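Local coordinates for protein diacylglycerol O-acyltransferase (Marinobacter hydrocarbonoclasticus, PDB 6CHJ) that probably transfers fatty acyl groups from acyl-CoA to alcohol acceptors, making wax esters and triacylglycerols, at residues 107-110 / 111-114; 277-281 / 282-286; 348-351 / 352-356. All coordinates share one frame; numbering follows the deposited sequence.

Contact 1 of 3, residues 107-110 / 111-114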
ATOM      1  N   LEU B 107      -3.300   3.119  -0.067  1.00 45.71           N
ATOM      2  CA  LEU B 107      -4.300   3.491  -1.064  1.00 49.01           C
ATOM      3  C   LEU B 107      -4.666   2.319  -1.961  1.00 47.46           C
ATOM      4  O   LEU B 107      -3.801   1.549  -2.391  1.00 58.46           O
ATOM      5  CB  LEU B 107      -3.766   4.619  -1.945  1.00 47.31           C
ATOM      6  CG  LEU B 107      -3.832   6.042  -1.411  1.00 49.62           C
ATOM      7  CD1 LEU B 107      -3.373   6.988  -2.501  1.00 51.77           C
ATOM      8  CD2 LEU B 107      -5.232   6.421  -0.888  1.00 52.45           C
ATOM      9  N   MET B 108      -5.948   2.201  -2.271  1.00 47.30           N
ATOM     10  CA  MET B 108      -6.371   1.201  -3.234  1.00 53.49           C
ATOM     11  C   MET B 108      -6.306   1.776  -4.642  1.00 53.56           C
ATOM     12  O   MET B 108      -6.398   2.982  -4.848  1.00 56.93           O
ATOM     13  CB  MET B 108      -7.788   0.711  -2.946  1.00 48.96           C
ATOM     14  CG  MET B 108      -8.087   0.512  -1.508  1.00 52.84           C
ATOM     15  SD  MET B 108      -9.654  -0.308  -1.217  1.00 55.07           S
ATOM     16  CE  MET B 108      -9.256  -1.912  -1.950  1.00 49.55           C
ATOM     17  N   ASP B 109      -6.176   0.883  -5.615  1.00 61.06           N
ATOM     18  CA  ASP B 109      -6.098   1.255  -7.025  1.00 60.27           C
ATOM     19  C   ASP B 109      -7.494   1.550  -7.565  1.00 55.74           C
ATOM     20  O   ASP B 109      -8.367   0.675  -7.546  1.00 53.66           O
ATOM     21  CB  ASP B 109      -5.452   0.107  -7.792  1.00 62.48           C
ATOM     22  CG  ASP B 109      -5.204   0.423  -9.245  1.00 59.59           C
ATOM     23  OD1 ASP B 109      -5.267   1.605  -9.680  1.00 61.10           O
ATOM     24  OD2 ASP B 109      -4.915  -0.555  -9.952  1.00 64.83           O
ATOM     25  N   ARG B 110      -7.710   2.765  -8.069  1.00 56.26           N
ATOM     26  CA  ARG B 110      -9.053   3.131  -8.520  1.00 54.87           C
ATOM     27  C   ARG B 110      -9.438   2.504  -9.855  1.00 57.22           C
ATOM     28  O   ARG B 110     -10.626   2.496 -10.199  1.00 62.48           O
ATOM     29  CB  ARG B 110      -9.183   4.648  -8.615  1.00 56.04           C
ATOM     30  CG  ARG B 110      -9.733   5.263  -7.345  1.00 58.90           C
ATOM     31  CD  ARG B 110      -9.924   6.755  -7.470  1.00 59.99           C
ATOM     32  NE  ARG B 110     -10.023   7.324  -6.140  1.00 59.84           N
ATOM     33  CZ  ARG B 110     -10.216   8.605  -5.865  1.00 60.06           C
ATOM     34  NH1 ARG B 110     -10.329   9.497  -6.847  1.00 60.86           N
ATOM     35  NH2 ARG B 110     -10.308   8.981  -4.591  1.00 52.56           N
ATOM     36  N   GLU B 111      -8.475   1.977 -10.609  1.00 53.78           N
ATOM     37  CA  GLU B 111      -8.753   1.415 -11.920  1.00 57.44           C
ATOM     38  C   GLU B 111      -9.309  -0.011 -11.862  1.00 63.39           C
ATOM     39  O   GLU B 111      -9.693  -0.553 -12.910  1.00 57.84           O
ATOM     40  CB  GLU B 111      -7.485   1.473 -12.777  1.00 56.50           C
ATOM     41  CG  GLU B 111      -7.149   2.885 -13.307  1.00 65.41           C
ATOM     42  CD  GLU B 111      -7.564   3.087 -14.768  1.00 73.17           C
ATOM     43  OE1 GLU B 111      -6.681   3.147 -15.657  1.00 77.76           O
ATOM     44  OE2 GLU B 111      -8.782   3.177 -15.032  1.00 77.79           O
ATOM     45  N   ARG B 112      -9.377  -0.627 -10.688  1.00 58.67           N
ATOM     46  CA  ARG B 112      -9.997  -1.930 -10.513  1.00 54.89           C
ATOM     47  C   ARG B 112     -11.041  -1.853  -9.419  1.00 55.53           C
ATOM     48  O   ARG B 112     -11.024  -0.925  -8.603  1.00 58.09           O
ATOM     49  CB  ARG B 112      -8.949  -2.992 -10.170  1.00 55.73           C
ATOM     50  CG  ARG B 112      -7.690  -2.822 -10.966  1.00 60.73           C
ATOM     51  CD  ARG B 112      -6.749  -3.922 -10.635  1.00 60.32           C
ATOM     52  NE  ARG B 112      -6.903  -5.006 -11.596  1.00 67.12           N
ATOM     53  CZ  ARG B 112      -5.898  -5.528 -12.281  1.00 58.94           C
ATOM     54  NH1 ARG B 112      -4.663  -5.074 -12.103  1.00 58.36           N
ATOM     55  NH2 ARG B 112      -6.132  -6.503 -13.137  1.00 69.12           N
ATOM     56  N   PRO B 113     -11.995  -2.785  -9.396  1.00 60.39           N
ATOM     57  CA  PRO B 113     -12.940  -2.840  -8.274  1.00 58.36           C
ATOM     58  C   PRO B 113     -12.180  -2.771  -6.960  1.00 55.82           C
ATOM     59  O   PRO B 113     -11.129  -3.393  -6.795  1.00 55.42           O
ATOM     60  CB  PRO B 113     -13.649  -4.190  -8.461  1.00 59.23           C
ATOM     61  CG  PRO B 113     -12.859  -4.908  -9.529  1.00 60.22           C
ATOM     62  CD  PRO B 113     -12.238  -3.862 -10.367  1.00 60.69           C
ATOM     63  N   MET B 114     -12.675  -1.957  -6.042  1.00 54.93           N
ATOM     64  CA  MET B 114     -11.845  -1.517  -4.931  1.00 51.27           C
ATOM     65  C   MET B 114     -12.091  -2.382  -3.695  1.00 56.17           C
ATOM     66  O   MET B 114     -12.606  -1.943  -2.664  1.00 56.16           O
ATOM     67  CB  MET B 114     -12.082  -0.039  -4.672  1.00 59.19           C
ATOM     68  CG  MET B 114     -11.842   0.801  -5.923  1.00 55.85           C
ATOM     69  SD  MET B 114     -11.809   2.574  -5.620  1.00 55.30           S
ATOM     70  CE  MET B 114     -13.374   3.093  -6.354  1.00 57.19           C
TER
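Asp109 meets both Glu111 and Arg112 across a type I beta turn running from Asp109 to Arg112. Its OD1 accepts a weak hydrogen bond from Glu111 N, 3.4 Å long but almost straight at 170°. With CG trans to the backbone N (chi1 -175°) and beside the carbonyl carbon, the carboxylate brings OD1 to Glu111 N and OD2 to Arg112. Asp109 OD2 lies 3.7 Å from Arg112 CG, against the aliphatic part of that side chain; the guanidinium plane stands 79° from the carboxylate and Arg112 NH1 stays 5.0 Å from Asp109 OD2, so this is no salt bridge.

Beyond the turn, Met114 comes back beside the incoming chain at Met108. Met114 SD sits 3.8 Å from Arg110 CG, and Met114 CG is 3.8 Å from Asp109 O. Met108, bent at chi3, brings CE to 3.4 Å from Met114 C, so its methyl packs on the Met114 carbonyl.

Further out, Arg110 NH2 forms a salt bridge with Glu15 and a hydrogen bond to Leu12 O. The backbone of Met114 pairs with that of His135, at the end of strand 127-135. In the second subunit, Thr236 packs on Asp109 and Glu111, and Ser238 OG takes part in a weak hydrogen bond with Arg112 NH1, placing the turn at the dimer interface.

The hold on Asp109 within the turn is thus weak, whereas the exit at Met114 is fixed beside His135, which opens the HHxxxDG sequence of this family, probably the active-site motif.

Contact 2 of 3, residues 277-281 / 282-286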
ATOM      1  N   TYR B 277      -4.526   7.685  28.110  1.00 55.02           N
ATOM      2  CA  TYR B 277      -3.588   7.876  27.009  1.00 51.09           C
ATOM      3  C   TYR B 277      -3.089   9.319  26.947  1.00 54.30           C
ATOM      4  O   TYR B 277      -1.888   9.560  26.757  1.00 57.58           O
ATOM      5  CB  TYR B 277      -4.222   7.456  25.681  1.00 50.17           C
ATOM      6  CG  TYR B 277      -3.272   7.673  24.531  1.00 49.85           C
ATOM      7  CD1 TYR B 277      -2.393   6.666  24.134  1.00 54.82           C
ATOM      8  CD2 TYR B 277      -3.211   8.896  23.873  1.00 47.40           C
ATOM      9  CE1 TYR B 277      -1.496   6.860  23.093  1.00 55.82           C
ATOM     10  CE2 TYR B 277      -2.308   9.104  22.834  1.00 56.21           C
ATOM     11  CZ  TYR B 277      -1.459   8.083  22.451  1.00 56.48           C
ATOM     12  OH  TYR B 277      -0.569   8.286  21.432  1.00 58.29           O
ATOM     13  N   LEU B 278      -3.987  10.296  27.110  1.00 51.91           N
ATOM     14  CA  LEU B 278      -3.572  11.686  26.963  1.00 55.08           C
ATOM     15  C   LEU B 278      -2.813  12.187  28.182  1.00 56.07           C
ATOM     16  O   LEU B 278      -1.912  13.025  28.054  1.00 56.48           O
ATOM     17  CB  LEU B 278      -4.790  12.569  26.690  1.00 56.68           C
ATOM     18  CG  LEU B 278      -5.413  12.351  25.311  1.00 51.76           C
ATOM     19  CD1 LEU B 278      -6.834  12.908  25.247  1.00 50.17           C
ATOM     20  CD2 LEU B 278      -4.538  12.976  24.253  1.00 52.93           C
ATOM     21  N   MET B 279      -3.149  11.699  29.372  1.00 55.61           N
ATOM     22  CA  MET B 279      -2.309  12.004  30.522  1.00 58.15           C
ATOM     23  C   MET B 279      -0.907  11.470  30.297  1.00 62.31           C
ATOM     24  O   MET B 279       0.077  12.219  30.373  1.00 59.85           O
ATOM     25  CB  MET B 279      -2.916  11.424  31.793  1.00 53.64           C
ATOM     26  CG  MET B 279      -4.190  12.131  32.206  1.00 48.73           C
ATOM     27  SD  MET B 279      -4.758  11.568  33.807  1.00 67.15           S
ATOM     28  CE  MET B 279      -5.327   9.910  33.425  1.00 51.92           C
ATOM     29  N   ASN B 280      -0.809  10.179  29.944  1.00 60.46           N
ATOM     30  CA  ASN B 280       0.486   9.573  29.674  1.00 57.48           C
ATOM     31  C   ASN B 280       1.293  10.365  28.651  1.00 61.61           C
ATOM     32  O   ASN B 280       2.526  10.364  28.713  1.00 71.80           O
ATOM     33  CB  ASN B 280       0.287   8.133  29.220  1.00 62.73           C
ATOM     34  CG  ASN B 280       0.238   7.152  30.386  1.00 66.87           C
ATOM     35  OD1 ASN B 280       1.232   6.503  30.698  1.00 75.05           O
ATOM     36  ND2 ASN B 280      -0.919   7.033  31.023  1.00 66.24           N
ATOM     37  N   GLN B 281       0.637  11.060  27.715  1.00 57.68           N
ATOM     38  CA  GLN B 281       1.352  11.941  26.786  1.00 58.26           C
ATOM     39  C   GLN B 281       1.530  13.353  27.318  1.00 66.83           C
ATOM     40  O   GLN B 281       2.054  14.208  26.594  1.00 68.76           O
ATOM     41  CB  GLN B 281       0.627  12.017  25.433  1.00 55.70           C
ATOM     42  CG  GLN B 281       0.743  10.758  24.596  1.00 57.43           C
ATOM     43  CD  GLN B 281       2.041  10.718  23.816  1.00 67.56           C
ATOM     44  OE1 GLN B 281       2.316  11.596  22.989  1.00 70.01           O
ATOM     45  NE2 GLN B 281       2.852   9.701  24.078  1.00 68.09           N
ATOM     46  N   ASP B 282       1.091  13.627  28.551  1.00 63.63           N
ATOM     47  CA  ASP B 282       1.072  14.987  29.085  1.00 64.40           C
ATOM     48  C   ASP B 282       0.294  15.932  28.180  1.00 64.73           C
ATOM     49  O   ASP B 282       0.629  17.110  28.056  1.00 70.52           O
ATOM     50  CB  ASP B 282       2.491  15.512  29.320  1.00 72.10           C
ATOM     51  CG  ASP B 282       3.090  14.994  30.618  1.00 79.29           C
ATOM     52  OD1 ASP B 282       2.492  15.254  31.692  1.00 78.61           O
ATOM     53  OD2 ASP B 282       4.140  14.311  30.559  1.00 74.43           O
ATOM     54  N   ALA B 283      -0.752  15.413  27.551  1.00 61.03           N
ATOM     55  CA  ALA B 283      -1.500  16.140  26.537  1.00 59.54           C
ATOM     56  C   ALA B 283      -2.996  16.023  26.783  1.00 57.41           C
ATOM     57  O   ALA B 283      -3.790  16.088  25.840  1.00 62.58           O
ATOM     58  CB  ALA B 283      -1.144  15.640  25.136  1.00 55.21           C
ATOM     59  N   LEU B 284      -3.387  15.837  28.038  1.00 56.41           N
ATOM     60  CA  LEU B 284      -4.798  15.775  28.393  1.00 56.15           C
ATOM     61  C   LEU B 284      -5.348  17.188  28.515  1.00 59.38           C
ATOM     62  O   LEU B 284      -4.822  17.977  29.307  1.00 56.34           O
ATOM     63  CB  LEU B 284      -4.995  15.012  29.701  1.00 55.75           C
ATOM     64  CG  LEU B 284      -6.395  15.112  30.304  1.00 49.22           C
ATOM     65  CD1 LEU B 284      -7.374  14.269  29.511  1.00 49.86           C
ATOM     66  CD2 LEU B 284      -6.438  14.721  31.790  1.00 47.08           C
ATOM     67  N   PRO B 285      -6.376  17.555  27.749  1.00 60.83           N
ATOM     68  CA  PRO B 285      -6.914  18.921  27.825  1.00 56.29           C
ATOM     69  C   PRO B 285      -7.618  19.172  29.149  1.00 58.38           C
ATOM     70  O   PRO B 285      -8.043  18.248  29.844  1.00 56.76           O
ATOM     71  CB  PRO B 285      -7.916  18.987  26.664  1.00 51.20           C
ATOM     72  CG  PRO B 285      -7.678  17.711  25.842  1.00 60.19           C
ATOM     73  CD  PRO B 285      -7.133  16.708  26.813  1.00 57.65           C
ATOM     74  N   GLU B 286      -7.754  20.461  29.482  1.00 62.66           N
ATOM     75  CA  GLU B 286      -8.488  20.841  30.687  1.00 61.59           C
ATOM     76  C   GLU B 286      -9.989  20.615  30.511  1.00 58.14           C
ATOM     77  O   GLU B 286     -10.637  20.003  31.364  1.00 60.94           O
ATOM     78  CB  GLU B 286      -8.197  22.301  31.037  1.00 70.37           C
ATOM     79  CG  GLU B 286      -9.210  22.927  31.982  1.00 73.98           C
ATOM     80  CD  GLU B 286      -8.625  24.071  32.801  1.00 84.25           C
ATOM     81  OE1 GLU B 286      -7.993  23.797  33.853  1.00 81.55           O
ATOM     82  OE2 GLU B 286      -8.796  25.243  32.384  1.00 83.76           O
TER
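Leu278 and Leu284 form the apolar centre of a Schellman motif that ends helix 262-280, their CB atoms 3.9 Å apart. Around this pair, Leu278 CD1 approaches Pro285 CD at 4.1 Å, the two side chains crossing at about a right angle, while Leu278 CD2 lies 4.4 Å from Ala283 CB. Met279 runs alongside Leu284 and points the same way; Met279 CG touches Leu284 CD2 at 3.5 Å. Leu284 has CG trans to its backbone N (chi1 169°), which turns the branch toward Met279. Leu278 with Ala283 is the classic hydrophobic contact of this cap, and Leu278 with Leu284 adds a further one.

Farther out, Tyr277 OH is hydrogen-bonded to Pro433 O, Gln281 packs on Pro433, and Tyr277 also rests on helix 437-453. At the polar edge the chain reverses at Asp282, whose positive phi of 55° lets two backbone N-H groups turn back into the helix. Ala283 N binds Leu278 O at 2.7 Å. The partner bond runs from Asp282 N to Met279 O, 2.5 Å, with the donor 52° out of the Met279 carbonyl plane.

Contact 3 of 3, residues 348-351 / 352-356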
ATOM      1  N   ILE B 348     -34.561  15.448  12.219  1.00 86.10           N
ATOM      2  CA  ILE B 348     -33.249  14.948  12.642  1.00 89.11           C
ATOM      3  C   ILE B 348     -32.212  15.176  11.548  1.00 87.47           C
ATOM      4  O   ILE B 348     -31.120  15.699  11.801  1.00 83.11           O
ATOM      5  CB  ILE B 348     -33.322  13.457  13.020  1.00 86.32           C
ATOM      6  CG1 ILE B 348     -34.430  13.189  14.030  1.00 89.01           C
ATOM      7  CG2 ILE B 348     -31.997  13.002  13.589  1.00 84.80           C
ATOM      8  CD1 ILE B 348     -34.724  11.726  14.191  1.00 84.27           C
ATOM      9  N   VAL B 349     -32.551  14.789  10.316  1.00 83.46           N
ATOM     10  CA  VAL B 349     -31.631  14.946   9.189  1.00 85.66           C
ATOM     11  C   VAL B 349     -31.212  16.401   9.022  1.00 82.01           C
ATOM     12  O   VAL B 349     -30.039  16.694   8.756  1.00 79.59           O
ATOM     13  CB  VAL B 349     -32.270  14.396   7.902  1.00 83.99           C
ATOM     14  CG1 VAL B 349     -31.699  15.102   6.676  1.00 74.14           C
ATOM     15  CG2 VAL B 349     -32.069  12.892   7.829  1.00 80.86           C
ATOM     16  N   ASN B 350     -32.156  17.334   9.167  1.00 82.68           N
ATOM     17  CA  ASN B 350     -31.810  18.741   9.008  1.00 83.99           C
ATOM     18  C   ASN B 350     -31.075  19.289  10.226  1.00 80.95           C
ATOM     19  O   ASN B 350     -30.117  20.056  10.082  1.00 82.55           O
ATOM     20  CB  ASN B 350     -33.056  19.579   8.732  1.00 84.89           C
ATOM     21  CG  ASN B 350     -32.712  20.897   8.078  1.00 90.90           C
ATOM     22  OD1 ASN B 350     -32.842  21.966   8.686  1.00 88.13           O
ATOM     23  ND2 ASN B 350     -32.223  20.826   6.841  1.00 86.28           N
ATOM     24  N   TYR B 351     -31.515  18.931  11.431  1.00 82.85           N
ATOM     25  CA  TYR B 351     -30.763  19.305  12.623  1.00 80.16           C
ATOM     26  C   TYR B 351     -29.351  18.723  12.577  1.00 78.17           C
ATOM     27  O   TYR B 351     -28.368  19.426  12.845  1.00 73.07           O
ATOM     28  CB  TYR B 351     -31.517  18.840  13.866  1.00 79.68           C
ATOM     29  CG  TYR B 351     -30.798  19.077  15.175  1.00 86.11           C
ATOM     30  CD1 TYR B 351     -30.552  20.365  15.637  1.00 84.43           C
ATOM     31  CD2 TYR B 351     -30.378  18.007  15.960  1.00 87.15           C
ATOM     32  CE1 TYR B 351     -29.900  20.582  16.840  1.00 84.58           C
ATOM     33  CE2 TYR B 351     -29.728  18.215  17.164  1.00 92.00           C
ATOM     34  CZ  TYR B 351     -29.493  19.504  17.600  1.00 89.11           C
ATOM     35  OH  TYR B 351     -28.849  19.709  18.799  1.00 89.10           O
ATOM     36  N   THR B 352     -29.231  17.443  12.212  1.00 74.15           N
ATOM     37  CA  THR B 352     -27.914  16.827  12.094  1.00 74.37           C
ATOM     38  C   THR B 352     -27.040  17.581  11.098  1.00 74.15           C
ATOM     39  O   THR B 352     -25.883  17.904  11.390  1.00 74.46           O
ATOM     40  CB  THR B 352     -28.048  15.363  11.676  1.00 73.27           C
ATOM     41  OG1 THR B 352     -28.681  14.620  12.723  1.00 73.14           O
ATOM     42  CG2 THR B 352     -26.680  14.766  11.380  1.00 69.14           C
ATOM     43  N   ALA B 353     -27.584  17.881   9.913  1.00 77.63           N
ATOM     44  CA  ALA B 353     -26.785  18.504   8.861  1.00 75.73           C
ATOM     45  C   ALA B 353     -26.378  19.925   9.231  1.00 76.50           C
ATOM     46  O   ALA B 353     -25.271  20.365   8.890  1.00 73.84           O
ATOM     47  CB  ALA B 353     -27.559  18.500   7.544  1.00 80.95           C
ATOM     48  N   LEU B 354     -27.258  20.665   9.912  1.00 73.63           N
ATOM     49  CA  LEU B 354     -26.939  22.045  10.278  1.00 80.39           C
ATOM     50  C   LEU B 354     -25.950  22.110  11.441  1.00 74.15           C
ATOM     51  O   LEU B 354     -25.060  22.968  11.454  1.00 73.99           O
ATOM     52  CB  LEU B 354     -28.218  22.823  10.623  1.00 82.73           C
ATOM     53  CG  LEU B 354     -29.303  23.039   9.555  1.00 87.19           C
ATOM     54  CD1 LEU B 354     -30.540  23.701  10.163  1.00 90.50           C
ATOM     55  CD2 LEU B 354     -28.787  23.847   8.375  1.00 83.60           C
ATOM     56  N   THR B 355     -26.100  21.222  12.424  1.00 72.72           N
ATOM     57  CA  THR B 355     -25.206  21.219  13.579  1.00 73.90           C
ATOM     58  C   THR B 355     -23.758  20.961  13.162  1.00 71.56           C
ATOM     59  O   THR B 355     -22.830  21.572  13.706  1.00 68.64           O
ATOM     60  CB  THR B 355     -25.674  20.165  14.593  1.00 74.45           C
ATOM     61  OG1 THR B 355     -26.969  20.517  15.088  1.00 78.62           O
ATOM     62  CG2 THR B 355     -24.723  20.061  15.774  1.00 72.64           C
ATOM     63  N   LEU B 356     -23.544  20.079  12.178  1.00 70.72           N
ATOM     64  CA  LEU B 356     -22.210  19.591  11.839  1.00 63.97           C
ATOM     65  C   LEU B 356     -21.531  20.373  10.722  1.00 65.98           C
ATOM     66  O   LEU B 356     -20.335  20.157  10.486  1.00 60.62           O
ATOM     67  CB  LEU B 356     -22.277  18.119  11.440  1.00 58.24           C
ATOM     68  CG  LEU B 356     -22.821  17.207  12.537  1.00 64.86           C
ATOM     69  CD1 LEU B 356     -22.947  15.779  12.053  1.00 59.26           C
ATOM     70  CD2 LEU B 356     -21.933  17.281  13.753  1.00 65.20           C
TER
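Ile348 opens the run with a carbonyl that takes two donors from Thr352, one turn further on: Thr352 N lies 2.6 Å from Ile348 O, almost in line with the carbonyl bond, and Thr352 OG1 lies 2.8 Å from it, above the carbonyl plane. Thr352 OG1 stands trans to its own carbonyl carbon (chi1 -66°), which swings it back over the preceding turn, where it also touches Ile348 CG2. Val349 O receives Ala353 N, and the alanine methyl lies close to the same oxygen.

Asn350 O accepts Leu354 N, while Asn350 OD1 comes 3.2 Å from Leu354 CD1, the amide oxygen against a methyl. Tyr351 repeats the pattern of Ile348: Tyr351 O is bonded by Thr355 N and by Thr355 OG1, both 2.9 Å away, from opposite faces of the carbonyl plane. The same Thr355 OG1 lies over one face of the Tyr351 ring, offset toward the rim, with Tyr351 CE1 at 3.4 Å. Beyond the ring, Tyr340 and Met343 pack against Tyr351.

Consecutive i to i+4 bonds, twice reinforced by a threonine hydroxyl bonded to the carbonyl four residues earlier, are characteristic of threonines inside an alpha helix, here the surface helix 345-365.

How the contacts relate
From the N terminus, contact 1 comes first: the turn within 107-114 reverses the chain between helix 93-105 and strand 115-121, which belongs to one mixed sheet, inside the family's catalytic-domain range. Contact 2 follows at 277-286, closing the end of helix 262-280 on the way to strand 290-294 of a second mixed sheet. Contact 3, at 348-356, closes no loop but lies within helix 345-365, which leads on to strand 376-380 of that second sheet. The three are local and in series, so none nests in or crosses another. Nor do they touch: even the nearest atoms of contact 2 and contact 3 are about 19 Å apart.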